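Local coordinates for protein putative phosphosugar isomerases (Salmonella typhimurium LT2, PDB 3FKJ) that probably binds phosphorylated sugars or related carbohydrate derivatives and may isomerise them, as a member of the SIS-domain family of phosphosugar isomerases, at residues H24-R29 with A156-W161; V43-C48 with T53-G58; K59-C64 with W161-I166. All blocks are in the same frame, centred on the assembly; numbering follows the deposited sequence.

Contact 1. Residues H24-R29 with A156-W161; sequences HENARR and AAYSLW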
loop_
_atom_site.group_PDB
_atom_site.type_symbol
_atom_site.label_atom_id
_atom_site.label_comp_id
_atom_site.label_asym_id
_atom_site.label_seq_id
_atom_site.Cartn_x
_atom_site.Cartn_y
_atom_site.Cartn_z
ATOM N N HIS A 24 2.183 -27.386 0.689
ATOM C CA HIS A 24 3.426 -27.547 1.470
ATOM C C HIS A 24 4.558 -28.168 0.628
ATOM O O HIS A 24 5.641 -27.618 0.561
ATOM C CB HIS A 24 3.139 -28.416 2.688
ATOM C CG HIS A 24 4.229 -28.468 3.717
ATOM N ND1 HIS A 24 4.078 -29.165 4.895
ATOM C CD2 HIS A 24 5.452 -27.888 3.778
ATOM C CE1 HIS A 24 5.170 -29.030 5.628
ATOM N NE2 HIS A 24 6.014 -28.252 4.977
ATOM N N GLU A 25 4.287 -29.282 -0.048
ATOM C CA GLU A 25 5.324 -29.962 -0.811
ATOM C C GLU A 25 5.781 -29.183 -2.035
ATOM O O GLU A 25 6.969 -29.137 -2.319
ATOM C CB GLU A 25 4.860 -31.366 -1.222
ATOM C CG GLU A 25 5.973 -32.379 -1.336
ATOM C CD GLU A 25 5.525 -33.851 -1.032
ATOM O OE1 GLU A 25 4.306 -34.134 -0.902
ATOM O OE2 GLU A 25 6.410 -34.727 -0.923
ATOM N N ASN A 26 4.833 -28.585 -2.760
ATOM C CA ASN A 26 5.152 -27.704 -3.892
ATOM C C ASN A 26 6.052 -26.562 -3.485
ATOM O O ASN A 26 7.122 -26.353 -4.074
ATOM C CB ASN A 26 3.880 -27.113 -4.523
ATOM C CG ASN A 26 3.203 -28.070 -5.500
ATOM O OD1 ASN A 26 3.771 -29.101 -5.884
ATOM N ND2 ASN A 26 1.994 -27.727 -5.911
ATOM N N ALA A 27 5.613 -25.826 -2.467
ATOM C CA ALA A 27 6.382 -24.702 -1.934
ATOM C C ALA A 27 7.784 -25.123 -1.548
ATOM O O ALA A 27 8.774 -24.451 -1.852
ATOM C CB ALA A 27 5.682 -24.106 -0.717
ATOM N N ARG A 28 7.871 -26.255 -0.863
ATOM C CA ARG A 28 9.138 -26.699 -0.324
ATOM C C ARG A 28 10.111 -27.110 -1.425
ATOM O O ARG A 28 11.296 -26.743 -1.361
ATOM C CB ARG A 28 8.921 -27.818 0.691
ATOM C CG ARG A 28 10.204 -28.333 1.270
ATOM C CD ARG A 28 10.075 -28.684 2.718
ATOM N NE ARG A 28 9.783 -30.091 2.941
ATOM C CZ ARG A 28 9.825 -30.657 4.146
ATOM N NH1 ARG A 28 10.121 -29.937 5.237
ATOM N NH2 ARG A 28 9.570 -31.945 4.267
ATOM N N ARG A 29 9.620 -27.850 -2.427
ATOM C CA ARG A 29 10.456 -28.245 -3.576
ATOM C C ARG A 29 10.907 -27.030 -4.364
ATOM O O ARG A 29 12.053 -26.944 -4.792
ATOM C CB ARG A 29 9.719 -29.135 -4.566
ATOM C CG ARG A 29 9.204 -30.464 -4.088
ATOM C CD ARG A 29 8.389 -31.183 -5.223
ATOM N NE ARG A 29 7.408 -30.312 -5.909
ATOM C CZ ARG A 29 7.661 -29.543 -6.979
ATOM N NH1 ARG A 29 8.876 -29.499 -7.534
ATOM N NH2 ARG A 29 6.697 -28.793 -7.491
ATOM N N ALA A 156 -4.078 -17.176 -2.213
ATOM C CA ALA A 156 -3.530 -16.424 -1.083
ATOM C C ALA A 156 -2.808 -17.331 -0.111
ATOM O O ALA A 156 -1.773 -16.923 0.451
ATOM C CB ALA A 156 -4.628 -15.622 -0.360
ATOM N N ALA A 157 -3.340 -18.555 0.092
ATOM C CA ALA A 157 -2.692 -19.553 0.939
ATOM C C ALA A 157 -1.243 -19.832 0.470
ATOM O O ALA A 157 -0.345 -19.972 1.275
ATOM C CB ALA A 157 -3.503 -20.845 0.968
ATOM N N TYR A 158 -1.041 -19.930 -0.841
ATOM C CA TYR A 158 0.283 -20.215 -1.404
ATOM C C TYR A 158 1.280 -19.084 -1.129
ATOM O O TYR A 158 2.480 -19.328 -1.015
ATOM C CB TYR A 158 0.172 -20.505 -2.905
ATOM C CG TYR A 158 0.047 -21.980 -3.255
ATOM C CD1 TYR A 158 1.157 -22.812 -3.259
ATOM C CD2 TYR A 158 -1.170 -22.530 -3.596
ATOM C CE1 TYR A 158 1.054 -24.161 -3.613
ATOM C CE2 TYR A 158 -1.282 -23.861 -3.926
ATOM C CZ TYR A 158 -0.168 -24.676 -3.926
ATOM O OH TYR A 158 -0.305 -25.996 -4.270
ATOM N N SER A 159 0.783 -17.855 -0.981
ATOM C CA SER A 159 1.663 -16.754 -0.600
ATOM C C SER A 159 2.281 -17.084 0.762
ATOM O O SER A 159 3.452 -16.795 0.984
ATOM C CB SER A 159 0.956 -15.373 -0.583
ATOM O OG SER A 159 0.118 -15.187 0.549
ATOM N N LEU A 160 1.499 -17.707 1.657
ATOM C CA LEU A 160 1.978 -17.954 3.015
ATOM C C LEU A 160 2.867 -19.193 3.029
ATOM O O LEU A 160 3.880 -19.211 3.710
ATOM C CB LEU A 160 0.823 -18.061 4.023
ATOM C CG LEU A 160 1.229 -18.211 5.511
ATOM C CD1 LEU A 160 2.161 -17.133 6.021
ATOM C CD2 LEU A 160 0.020 -18.314 6.392
ATOM N N TRP A 161 2.493 -20.218 2.251
ATOM C CA TRP A 161 3.333 -21.427 2.095
ATOM C C TRP A 161 4.732 -21.063 1.565
ATOM O O TRP A 161 5.744 -21.506 2.096
ATOM C CB TRP A 161 2.686 -22.449 1.146
ATOM C CG TRP A 161 1.541 -23.256 1.741
ATOM C CD1 TRP A 161 0.250 -23.231 1.349
ATOM C CD2 TRP A 161 1.621 -24.212 2.811
ATOM N NE1 TRP A 161 -0.501 -24.111 2.099
ATOM C CE2 TRP A 161 0.315 -24.722 3.015
ATOM C CE3 TRP A 161 2.665 -24.679 3.621
ATOM C CZ2 TRP A 161 0.024 -25.699 3.984
ATOM C CZ3 TRP A 161 2.371 -25.629 4.603
ATOM C CH2 TRP A 161 1.059 -26.124 4.778
#
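His24 and Trp161 form the aromatic part of this helix pair, and they meet through an aliphatic carbon as much as through their rings. CB of His24 sits over the face of the six-membered ring of Trp161, 3.9 Å from its centroid, a CH-pi contact. The imidazole then runs on past the rim of the indole. The two planes are nearly parallel, 18° apart, but with centroids 5.0 Å apart the rings are slid so far that they barely overlap. The backbone N of His24 lies over the same indole, so the start of the segment rests on Trp161 as well. With CG anti to the backbone N (chi1 -169°), the imidazole of His24 extends beyond the indole to where NE2 is hydrogen-bonded to the hydroxyl of Tyr176. Trp161 is fixed at its pyrrole end by a bond from NE1 to the carbonyl of Ala152, and Phe183 stacks on it.

The apolar share is small and close. CB of Ala27 touches CB of Trp161 at 3.9 Å, at the point where the two backbones come nearest, with CA atoms of these residues 6.0 Å apart.

Polar contact is confined to one weak hydrogen bond, from ND2 of Asn26 to OH of Tyr158 at 3.3 Å. The amide approaches the phenol at its oxygen, while CB of Asn26 lies near the plane of the ring at its edge. OD1 of the same amide weakly accepts NH2 of Arg29.

The axes of the two segments pass 9.7 Å apart, crossing at -48°, with Ala27 at the close point and aromatic side chains to its flanks: helix-helix packing between helices 22-35 and 155-170, which joins the N-terminal helix to one that follows the five-stranded parallel sheet.

Contact 2. Residues V43-C48 with T53-G58; sequences VWFVGC and TGFWPG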
loop_
_atom_site.group_PDB
_atom_site.type_symbol
_atom_site.label_atom_id
_atom_site.label_comp_id
_atom_site.label_asym_id
_atom_site.label_seq_id
_atom_site.Cartn_x
_atom_site.Cartn_y
_atom_site.Cartn_z
ATOM N N VAL A 43 12.848 -10.868 -2.359
ATOM C CA VAL A 43 11.617 -11.364 -2.965
ATOM C C VAL A 43 10.790 -10.160 -3.429
ATOM O O VAL A 43 10.751 -9.117 -2.737
ATOM C CB VAL A 43 10.790 -12.198 -1.929
ATOM C CG1 VAL A 43 9.560 -12.800 -2.572
ATOM C CG2 VAL A 43 11.658 -13.283 -1.354
ATOM N N TRP A 44 10.173 -10.296 -4.610
ATOM C CA TRP A 44 9.060 -9.455 -5.010
ATOM C C TRP A 44 7.828 -10.283 -5.225
ATOM O O TRP A 44 7.856 -11.323 -5.902
ATOM C CB TRP A 44 9.337 -8.682 -6.299
ATOM C CG TRP A 44 10.182 -7.482 -6.124
ATOM C CD1 TRP A 44 9.752 -6.200 -5.887
ATOM C CD2 TRP A 44 11.589 -7.435 -6.142
ATOM N NE1 TRP A 44 10.812 -5.366 -5.759
ATOM C CE2 TRP A 44 11.960 -6.083 -5.950
ATOM C CE3 TRP A 44 12.590 -8.406 -6.291
ATOM C CZ2 TRP A 44 13.304 -5.664 -5.912
ATOM C CZ3 TRP A 44 13.926 -7.985 -6.295
ATOM C CH2 TRP A 44 14.264 -6.626 -6.079
ATOM N N PHE A 45 6.752 -9.811 -4.630
ATOM C CA PHE A 45 5.396 -10.196 -4.985
ATOM C C PHE A 45 4.835 -9.239 -6.034
ATOM O O PHE A 45 4.733 -8.036 -5.800
ATOM C CB PHE A 45 4.534 -10.167 -3.756
ATOM C CG PHE A 45 4.962 -11.141 -2.728
ATOM C CD1 PHE A 45 4.736 -12.501 -2.920
ATOM C CD2 PHE A 45 5.613 -10.711 -1.575
ATOM C CE1 PHE A 45 5.127 -13.418 -1.955
ATOM C CE2 PHE A 45 6.026 -11.614 -0.607
ATOM C CZ PHE A 45 5.773 -12.983 -0.803
ATOM N N VAL A 46 4.481 -9.790 -7.195
ATOM C CA VAL A 46 4.079 -8.984 -8.309
ATOM C C VAL A 46 2.775 -9.502 -8.940
ATOM O O VAL A 46 2.617 -10.668 -9.259
ATOM C CB VAL A 46 5.234 -8.823 -9.340
ATOM C CG1 VAL A 46 4.883 -7.750 -10.416
ATOM C CG2 VAL A 46 6.563 -8.436 -8.627
ATOM N N GLY A 47 1.834 -8.595 -9.106
ATOM C CA GLY A 47 0.585 -8.918 -9.736
ATOM C C GLY A 47 -0.323 -7.718 -9.784
ATOM O O GLY A 47 0.086 -6.619 -9.411
ATOM N N CYS A 48 -1.557 -7.947 -10.244
ATOM C CA CYS A 48 -2.575 -6.899 -10.378
ATOM C C CYS A 48 -3.839 -7.240 -9.614
ATOM O O CYS A 48 -4.286 -8.366 -9.663
ATOM C CB CYS A 48 -2.965 -6.700 -11.849
ATOM S SG CYS A 48 -1.602 -6.203 -12.918
ATOM N N THR A 53 -3.071 -8.472 -3.956
ATOM C CA THR A 53 -3.522 -8.564 -2.549
ATOM C C THR A 53 -3.510 -10.023 -2.046
ATOM O O THR A 53 -3.414 -10.268 -0.849
ATOM C CB THR A 53 -4.953 -8.011 -2.322
ATOM O OG1 THR A 53 -5.887 -8.677 -3.174
ATOM C CG2 THR A 53 -5.043 -6.457 -2.451
ATOM N N GLY A 54 -3.577 -10.984 -2.976
ATOM C CA GLY A 54 -3.433 -12.403 -2.643
ATOM C C GLY A 54 -2.051 -12.763 -2.070
ATOM O O GLY A 54 -1.893 -13.819 -1.477
ATOM N N PHE A 55 -1.073 -11.872 -2.239
ATOM C CA PHE A 55 0.255 -12.023 -1.706
ATOM C C PHE A 55 0.466 -11.401 -0.332
ATOM O O PHE A 55 1.517 -11.612 0.260
ATOM C CB PHE A 55 1.289 -11.449 -2.690
ATOM C CG PHE A 55 1.466 -12.260 -3.942
ATOM C CD1 PHE A 55 1.683 -13.645 -3.869
ATOM C CD2 PHE A 55 1.445 -11.648 -5.191
ATOM C CE1 PHE A 55 1.868 -14.378 -5.025
ATOM C CE2 PHE A 55 1.620 -12.373 -6.329
ATOM C CZ PHE A 55 1.818 -13.739 -6.259
ATOM N N TRP A 56 -0.516 -10.632 0.173
ATOM C CA TRP A 56 -0.401 -9.976 1.459
ATOM C C TRP A 56 -0.041 -10.916 2.618
ATOM O O TRP A 56 0.792 -10.553 3.443
ATOM C CB TRP A 56 -1.691 -9.231 1.851
ATOM C CG TRP A 56 -1.419 -8.319 3.006
ATOM C CD1 TRP A 56 -1.663 -8.560 4.322
ATOM C CD2 TRP A 56 -0.775 -7.049 2.941
ATOM N NE1 TRP A 56 -1.235 -7.491 5.088
ATOM C CE2 TRP A 56 -0.677 -6.556 4.265
ATOM C CE3 TRP A 56 -0.268 -6.273 1.892
ATOM C CZ2 TRP A 56 -0.097 -5.312 4.574
ATOM C CZ3 TRP A 56 0.299 -5.010 2.198
ATOM C CH2 TRP A 56 0.377 -4.546 3.529
ATOM N N PRO A 57 -0.691 -12.106 2.707
ATOM C CA PRO A 57 -0.323 -12.983 3.812
ATOM C C PRO A 57 1.147 -13.347 3.910
ATOM O O PRO A 57 1.687 -13.353 5.016
ATOM C CB PRO A 57 -1.218 -14.211 3.613
ATOM C CG PRO A 57 -2.420 -13.648 2.856
ATOM C CD PRO A 57 -1.783 -12.681 1.901
ATOM N N GLY A 58 1.764 -13.686 2.785
ATOM C CA GLY A 58 3.184 -13.923 2.742
ATOM C C GLY A 58 4.031 -12.678 2.955
ATOM O O GLY A 58 5.060 -12.729 3.671
#
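Phe45 and Phe55 press their rings together obliquely, in neither a stack nor an edge-to-face pair: the planes stand 34° apart and the centroids 5.1 Å. The closest point is CD1 of Phe45 against CD1 of Phe55, at 3.4 Å, and the bases of the two side chains are also in contact, CB to CB at 3.6 Å. Both side chains place CG anti to their own carbonyl carbon (chi1 -63° for Phe45, -71° for Phe55), which turns both rings into the space between strand and turn.

Around this pair the backbone takes part. The carbonyl O of Val46 lies at the edge of the Phe55 ring, near its plane and 3.5 Å from CE2, while the far end of the other ring, CZ of Phe45, reaches C of Gly58 at 4.2 Å. Gly58, having no side chain, brings its backbone against that ring.

Further out, a type I turn from Thr53 to Trp56, closed by Trp56 N to Thr53 O, presents Phe55 to the strand. OG of Ser159 probably accepts a hydrogen bond from Gly58 N, tying the first turn of helix 56-65 to helix 155-170.

This is a strand, turn and helix start of the parallel alpha/beta SIS domain. Phe55 also packs on Ile94 and Ala96, and Phe45 on Val71, which seats the start of helix 56-65 across strands 70-75, 42-47 and 91-97.

Contact 3. Residues K59-C64 with W161-I166; sequences KYFLDC and WLALEI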
loop_
_atom_site.group_PDB
_atom_site.type_symbol
_atom_site.label_atom_id
_atom_site.label_comp_id
_atom_site.label_asym_id
_atom_site.label_seq_id
_atom_site.Cartn_x
_atom_site.Cartn_y
_atom_site.Cartn_z
ATOM N N LYS A 59 3.633 -11.576 2.325
ATOM C CA LYS A 59 4.332 -10.303 2.505
ATOM C C LYS A 59 4.392 -9.960 3.992
ATOM O O LYS A 59 5.481 -9.716 4.549
ATOM C CB LYS A 59 3.651 -9.173 1.697
ATOM C CG LYS A 59 4.348 -7.787 1.784
ATOM C CD LYS A 59 3.385 -6.653 2.030
ATOM C CE LYS A 59 4.022 -5.257 1.886
ATOM N NZ LYS A 59 5.271 -4.977 2.674
ATOM N N TYR A 60 3.237 -9.995 4.649
ATOM C CA TYR A 60 3.140 -9.648 6.069
ATOM C C TYR A 60 3.989 -10.581 6.958
ATOM O O TYR A 60 4.705 -10.119 7.866
ATOM C CB TYR A 60 1.650 -9.574 6.519
ATOM C CG TYR A 60 1.465 -9.207 7.981
ATOM C CD1 TYR A 60 1.725 -7.917 8.429
ATOM C CD2 TYR A 60 1.079 -10.149 8.921
ATOM C CE1 TYR A 60 1.602 -7.567 9.760
ATOM C CE2 TYR A 60 0.960 -9.796 10.302
ATOM C CZ TYR A 60 1.194 -8.502 10.689
ATOM O OH TYR A 60 1.072 -8.132 12.016
ATOM N N PHE A 61 3.930 -11.882 6.690
ATOM C CA PHE A 61 4.734 -12.854 7.428
ATOM C C PHE A 61 6.236 -12.550 7.353
ATOM O O PHE A 61 6.959 -12.543 8.374
ATOM C CB PHE A 61 4.445 -14.283 6.910
ATOM C CG PHE A 61 5.264 -15.363 7.569
ATOM C CD1 PHE A 61 4.887 -15.890 8.792
ATOM C CD2 PHE A 61 6.393 -15.875 6.945
ATOM C CE1 PHE A 61 5.632 -16.900 9.404
ATOM C CE2 PHE A 61 7.153 -16.904 7.537
ATOM C CZ PHE A 61 6.771 -17.415 8.774
ATOM N N LEU A 62 6.710 -12.268 6.149
ATOM C CA LEU A 62 8.128 -12.001 5.959
ATOM C C LEU A 62 8.495 -10.672 6.564
ATOM O O LEU A 62 9.525 -10.563 7.191
ATOM C CB LEU A 62 8.517 -12.061 4.478
ATOM C CG LEU A 62 8.351 -13.432 3.797
ATOM C CD1 LEU A 62 8.541 -13.260 2.236
ATOM C CD2 LEU A 62 9.359 -14.458 4.363
ATOM N N ASP A 63 7.676 -9.651 6.379
ATOM C CA ASP A 63 7.964 -8.350 6.978
ATOM C C ASP A 63 8.096 -8.472 8.492
ATOM O O ASP A 63 8.909 -7.798 9.090
ATOM C CB ASP A 63 6.869 -7.328 6.662
ATOM C CG ASP A 63 6.900 -6.873 5.233
ATOM O OD1 ASP A 63 7.884 -7.135 4.502
ATOM O OD2 ASP A 63 5.931 -6.218 4.845
ATOM N N CYS A 64 7.286 -9.332 9.094
ATOM C CA CYS A 64 7.362 -9.582 10.521
ATOM C C CYS A 64 8.531 -10.460 10.946
ATOM O O CYS A 64 9.143 -10.196 11.954
ATOM C CB CYS A 64 6.082 -10.240 10.989
ATOM S SG CYS A 64 4.655 -9.145 10.985
ATOM N N TRP A 161 2.493 -20.218 2.251
ATOM C CA TRP A 161 3.333 -21.427 2.095
ATOM C C TRP A 161 4.732 -21.063 1.565
ATOM O O TRP A 161 5.744 -21.506 2.096
ATOM C CB TRP A 161 2.686 -22.449 1.146
ATOM C CG TRP A 161 1.541 -23.256 1.741
ATOM C CD1 TRP A 161 0.250 -23.231 1.349
ATOM C CD2 TRP A 161 1.621 -24.212 2.811
ATOM N NE1 TRP A 161 -0.501 -24.111 2.099
ATOM C CE2 TRP A 161 0.315 -24.722 3.015
ATOM C CE3 TRP A 161 2.665 -24.679 3.621
ATOM C CZ2 TRP A 161 0.024 -25.699 3.984
ATOM C CZ3 TRP A 161 2.371 -25.629 4.603
ATOM C CH2 TRP A 161 1.059 -26.124 4.778
ATOM N N LEU A 162 4.766 -20.291 0.486
ATOM C CA LEU A 162 6.031 -19.885 -0.154
ATOM C C LEU A 162 6.847 -19.011 0.784
ATOM O O LEU A 162 8.047 -19.224 0.956
ATOM C CB LEU A 162 5.747 -19.129 -1.455
ATOM C CG LEU A 162 5.234 -20.016 -2.580
ATOM C CD1 LEU A 162 4.569 -19.177 -3.737
ATOM C CD2 LEU A 162 6.374 -20.844 -3.048
ATOM N N ALA A 163 6.196 -18.058 1.433
ATOM C CA ALA A 163 6.834 -17.250 2.484
ATOM C C ALA A 163 7.474 -18.104 3.594
ATOM O O ALA A 163 8.646 -17.862 3.961
ATOM C CB ALA A 163 5.854 -16.265 3.108
ATOM N N LEU A 164 6.675 -19.033 4.156
ATOM C CA LEU A 164 7.146 -19.962 5.183
ATOM C C LEU A 164 8.442 -20.659 4.748
ATOM O O LEU A 164 9.411 -20.712 5.505
ATOM C CB LEU A 164 6.089 -21.041 5.469
ATOM C CG LEU A 164 6.487 -22.217 6.368
ATOM C CD1 LEU A 164 6.643 -21.707 7.794
ATOM C CD2 LEU A 164 5.456 -23.392 6.247
ATOM N N GLU A 165 8.430 -21.188 3.528
ATOM C CA GLU A 165 9.576 -21.914 2.978
ATOM C C GLU A 165 10.787 -21.063 2.668
ATOM O O GLU A 165 11.915 -21.482 2.929
ATOM C CB GLU A 165 9.150 -22.720 1.743
ATOM C CG GLU A 165 8.237 -23.882 2.089
ATOM C CD GLU A 165 8.912 -24.928 2.974
ATOM O OE1 GLU A 165 10.156 -25.121 2.904
ATOM O OE2 GLU A 165 8.179 -25.574 3.739
ATOM N N ILE A 166 10.564 -19.848 2.171
ATOM C CA ILE A 166 11.674 -18.913 1.960
ATOM C C ILE A 166 12.379 -18.621 3.281
ATOM O O ILE A 166 13.585 -18.663 3.348
ATOM C CB ILE A 166 11.255 -17.636 1.219
ATOM C CG1 ILE A 166 10.825 -17.987 -0.218
ATOM C CG2 ILE A 166 12.427 -16.611 1.220
ATOM C CD1 ILE A 166 9.979 -16.904 -0.908
#
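Ala163 faces the gap between Phe61 and Leu62, and its methyl is the first group along 161-166 to meet 59-64. CB of Ala163 touches CD2 of Phe61 at 3.9 Å and CG of Leu62 at 3.8 Å. The carbonyl O of Ala163 is met too: the CD2 methyl of Leu62 comes within 3.5 Å of it. Such a small side chain lets the helices run close, with CA of Ala163 6.4 Å from CA of Leu62. The axes of the two segments are 9.0 Å apart and only 24° from parallel, as helices 56-65 and 155-170 pack side by side in the probable SIS-type alpha/beta domain.

Leu164 follows, and here the backbone does most of the touching. Its CA lies 3.9 Å from CE2 of Phe61; CG anti to the backbone N (chi1 178°) carries the Phe61 ring across to 161-166, where it meets this backbone obliquely. The CD1 methyl of Leu164 comes only within 4.4 Å of CZ of Phe61, since its CB points away, and the side chain packs instead on Tyr176 and Val180. Tyr173 and Tyr311 each meet the Phe61 ring edge-to-face.

Glu165 turns to the other side of its helix, where its carboxylate is bonded to Tyr176 and Gln169. The charged pair of 59-64 behaves likewise: NZ of Lys59 forms a salt bridge with OD2 of Asp63, at 2.6 Å, away from the interface. Charge is thus paired or bonded off the seam, while the helices adhere through van der Waals contact between buried apolar side chains and the backbone of Ala163 and Leu164.

From the N terminus, helix 22-35 supplies the first half of contact 1 and leads into strand 42-47. Contact 2 then closes at once, a short local loop that seats the start of helix 56-65 on the sheet. That helix opens contact 3, and the chain completes the remaining sheet strands before helix 155-170 arrives to close both long loops, contact 1 first and contact 3 next, with Trp161 common to their segments. Contact 2 is nested within contact 1 and precedes contact 3 in series, whereas contacts 1 and 3 cross. Helix 155-170 lies between helices 22-35 and 56-65, joining the first to the second, which contact 2 seats on the sheet.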